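Local structure of peptidoglycan synthetase penicillin-binding protein 3 (Bifidobacterium adolescentis, 4YE5) at residues Q498-S507 with I519-Q527. The protein probably binds penicillin and is thought to act as a transpeptidase that cross-links peptidoglycan at the cell membrane. Residues are numbered along the deposited sequence; the frame is centred on the assembly and turned at random.
Sequences QLTSIISDYS and ITVVLKDPQ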
# COMPACT_ATOMS: atom_id res chain seq x y z
N GLN A 498 -1.21 -19.54 -23.88
CA GLN A 498 -0.22 -18.78 -24.65
C GLN A 498 1.13 -19.46 -24.58
O GLN A 498 1.70 -19.59 -23.50
CB GLN A 498 -0.05 -17.36 -24.09
CG GLN A 498 -1.30 -16.51 -24.08
CD GLN A 498 -1.84 -16.30 -25.48
OE1 GLN A 498 -1.19 -15.67 -26.31
NE2 GLN A 498 -3.03 -16.84 -25.74
N LEU A 499 1.67 -19.86 -25.72
CA LEU A 499 3.01 -20.44 -25.78
C LEU A 499 4.03 -19.52 -25.09
O LEU A 499 4.84 -19.96 -24.27
CB LEU A 499 3.40 -20.67 -27.24
CG LEU A 499 4.58 -21.58 -27.57
CD1 LEU A 499 4.53 -22.86 -26.74
CD2 LEU A 499 4.51 -21.92 -29.07
N THR A 500 3.97 -18.24 -25.41
CA THR A 500 4.86 -17.27 -24.81
C THR A 500 3.97 -16.14 -24.29
O THR A 500 3.13 -15.64 -25.03
CB THR A 500 5.85 -16.70 -25.85
OG1 THR A 500 6.78 -17.73 -26.24
CG2 THR A 500 6.61 -15.51 -25.30
N SER A 501 4.10 -15.79 -23.02
CA SER A 501 3.33 -14.65 -22.50
C SER A 501 4.22 -13.43 -22.44
O SER A 501 5.44 -13.54 -22.26
CB SER A 501 2.76 -14.95 -21.11
OG SER A 501 1.64 -15.83 -21.19
N ILE A 502 3.61 -12.26 -22.59
CA ILE A 502 4.35 -11.01 -22.46
C ILE A 502 3.57 -10.03 -21.59
O ILE A 502 2.38 -10.20 -21.36
CB ILE A 502 4.57 -10.35 -23.85
CG1 ILE A 502 3.23 -9.91 -24.44
CG2 ILE A 502 5.28 -11.33 -24.83
CD1 ILE A 502 3.28 -8.53 -25.10
N ILE A 503 4.27 -9.01 -21.08
CA ILE A 503 3.60 -7.86 -20.53
C ILE A 503 3.80 -6.72 -21.50
O ILE A 503 4.79 -6.69 -22.24
CB ILE A 503 4.17 -7.45 -19.17
CG1 ILE A 503 5.69 -7.40 -19.25
CG2 ILE A 503 3.73 -8.46 -18.09
CD1 ILE A 503 6.31 -6.40 -18.36
N SER A 504 2.83 -5.81 -21.51
CA SER A 504 2.93 -4.49 -22.14
C SER A 504 3.06 -3.48 -21.00
O SER A 504 2.19 -3.43 -20.12
CB SER A 504 1.64 -4.20 -22.91
OG SER A 504 1.53 -2.86 -23.35
N ASP A 505 4.13 -2.69 -20.99
CA ASP A 505 4.28 -1.66 -19.96
C ASP A 505 4.41 -0.29 -20.58
O ASP A 505 4.80 -0.15 -21.75
CB ASP A 505 5.38 -1.96 -18.91
CG ASP A 505 6.79 -2.08 -19.51
OD1 ASP A 505 6.95 -2.01 -20.73
OD2 ASP A 505 7.77 -2.27 -18.73
N TYR A 506 4.07 0.73 -19.80
CA TYR A 506 4.03 2.07 -20.34
C TYR A 506 4.06 3.00 -19.16
O TYR A 506 3.32 2.79 -18.21
CB TYR A 506 2.73 2.28 -21.15
CG TYR A 506 2.80 3.40 -22.20
CD1 TYR A 506 2.58 4.74 -21.84
CD2 TYR A 506 3.03 3.11 -23.55
CE1 TYR A 506 2.62 5.77 -22.83
CE2 TYR A 506 3.08 4.13 -24.52
CZ TYR A 506 2.87 5.45 -24.16
OH TYR A 506 2.91 6.46 -25.14
N SER A 507 4.92 4.01 -19.20
CA SER A 507 5.02 4.93 -18.10
C SER A 507 5.07 6.35 -18.67
O SER A 507 5.86 6.65 -19.57
CB SER A 507 6.25 4.62 -17.25
OG SER A 507 6.28 5.44 -16.10
N ILE A 519 2.45 8.03 -14.24
CA ILE A 519 1.40 7.03 -14.31
C ILE A 519 2.01 5.87 -15.03
O ILE A 519 2.46 6.01 -16.17
CB ILE A 519 0.24 7.52 -15.20
CG1 ILE A 519 -0.36 8.84 -14.68
CG2 ILE A 519 -0.87 6.45 -15.27
CD1 ILE A 519 -1.15 9.57 -15.77
N THR A 520 2.01 4.72 -14.39
CA THR A 520 2.57 3.55 -15.03
C THR A 520 1.52 2.45 -15.09
O THR A 520 0.80 2.23 -14.12
CB THR A 520 3.79 3.04 -14.25
OG1 THR A 520 4.78 4.08 -14.17
CG2 THR A 520 4.40 1.82 -14.95
N VAL A 521 1.43 1.78 -16.23
CA VAL A 521 0.49 0.67 -16.41
C VAL A 521 1.24 -0.55 -16.94
O VAL A 521 2.10 -0.42 -17.81
CB VAL A 521 -0.65 1.06 -17.38
CG1 VAL A 521 -1.50 -0.20 -17.77
CG2 VAL A 521 -1.56 2.11 -16.74
N VAL A 522 0.93 -1.72 -16.40
CA VAL A 522 1.47 -2.99 -16.89
C VAL A 522 0.33 -3.97 -17.11
O VAL A 522 -0.46 -4.20 -16.19
CB VAL A 522 2.47 -3.61 -15.87
CG1 VAL A 522 3.11 -4.85 -16.45
CG2 VAL A 522 3.54 -2.56 -15.48
N LEU A 523 0.22 -4.53 -18.32
CA LEU A 523 -0.83 -5.49 -18.65
C LEU A 523 -0.20 -6.78 -19.13
O LEU A 523 0.75 -6.74 -19.92
CB LEU A 523 -1.74 -4.95 -19.78
CG LEU A 523 -2.31 -3.55 -19.59
CD1 LEU A 523 -3.06 -3.13 -20.87
CD2 LEU A 523 -3.27 -3.49 -18.38
N LYS A 524 -0.72 -7.91 -18.68
CA LYS A 524 -0.23 -9.20 -19.13
C LYS A 524 -1.09 -9.75 -20.25
O LYS A 524 -2.30 -9.84 -20.11
CB LYS A 524 -0.16 -10.22 -17.99
CG LYS A 524 0.42 -11.59 -18.45
CD LYS A 524 0.69 -12.54 -17.26
CE LYS A 524 1.09 -13.94 -17.80
NZ LYS A 524 1.71 -14.81 -16.73
N ASP A 525 -0.45 -10.10 -21.36
CA ASP A 525 -1.12 -10.66 -22.52
C ASP A 525 -2.36 -9.88 -22.99
O ASP A 525 -3.44 -10.47 -23.16
CB ASP A 525 -1.50 -12.12 -22.24
CG ASP A 525 -0.27 -13.03 -22.17
OD1 ASP A 525 0.73 -12.75 -22.88
OD2 ASP A 525 -0.30 -14.04 -21.43
N PRO A 526 -2.24 -8.55 -23.21
CA PRO A 526 -3.40 -7.83 -23.75
C PRO A 526 -3.74 -8.27 -25.18
O PRO A 526 -2.85 -8.64 -25.93
CB PRO A 526 -2.94 -6.37 -23.76
CG PRO A 526 -1.45 -6.46 -23.90
CD PRO A 526 -1.05 -7.67 -23.08
N GLN A 527 -5.02 -8.25 -25.53
CA GLN A 527 -5.49 -8.63 -26.86
C GLN A 527 -6.06 -7.38 -27.53
O GLN A 527 -6.28 -6.39 -26.86
CB GLN A 527 -6.62 -9.65 -26.73
CG GLN A 527 -6.28 -10.85 -25.86
CD GLN A 527 -5.21 -11.71 -26.51
OE1 GLN A 527 -5.37 -12.17 -27.64
NE2 GLN A 527 -4.09 -11.91 -25.80
O HOH W 1 -1.71 -13.02 -26.81
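Ser504 with Leu523 and Tyr506 with Val521 form the hydrogen-bonded pairs of an antiparallel ladder between the strands of 498-507 and 519-527, whose axes approach to 4.5 Å, with N-to-C directions 163° apart. Three of the four bonds in these pairs are close to straight; Tyr506 N to Val521 O is weak and bent at the hydrogen. Beyond Lys524 the second strand turns off, with Asp525 at positive phi, yet Asp525 N still reaches Ile502 O at 2.8 Å.

The Asp525 carboxylate then takes over where the ladder ends. CG stands anti to the carbonyl carbon (chi1 -70°), which lets both oxygens face 498-507: OD2 receives Ser501 OG at 2.7 Å through its syn lone pair, while OD1 accepts Ile502 N at 2.9 Å from 33° out of the carboxylate plane. This two-oxygen grip fixes the rotation of the carboxylate. Farther out, a water bridges Gln498 OE1 and Gln527 NE2, and the same amide nitrogen donates to Asp525 O, arriving above the carbonyl plane.

On the face of Ile503, Asp505 and Ser507, Val522 places CG1 against Ile503 CB (3.9 Å) and CG2 against Asp505 CB, so its two branches divide between neighbouring non-hydrogen-bonded pairs. In the last such pair Ser507 OG and Thr520 OG1 are hydrogen-bonded at 2.8 Å; Thr520 OG1 also bonds Thr412. The extended Lys524 chain passes CE by Ser501 CB, and NZ reaches Ala493 O.

This hairpin forms two adjacent inner strands of the transpeptidase domain's five-stranded antiparallel sheet, between strands 484-492 and 242-249. Trp242 and Phe283 pack against Ile503 and Val522, whereas on the other face Tyr506 and Val521 meet Thr539 of helix 535-549.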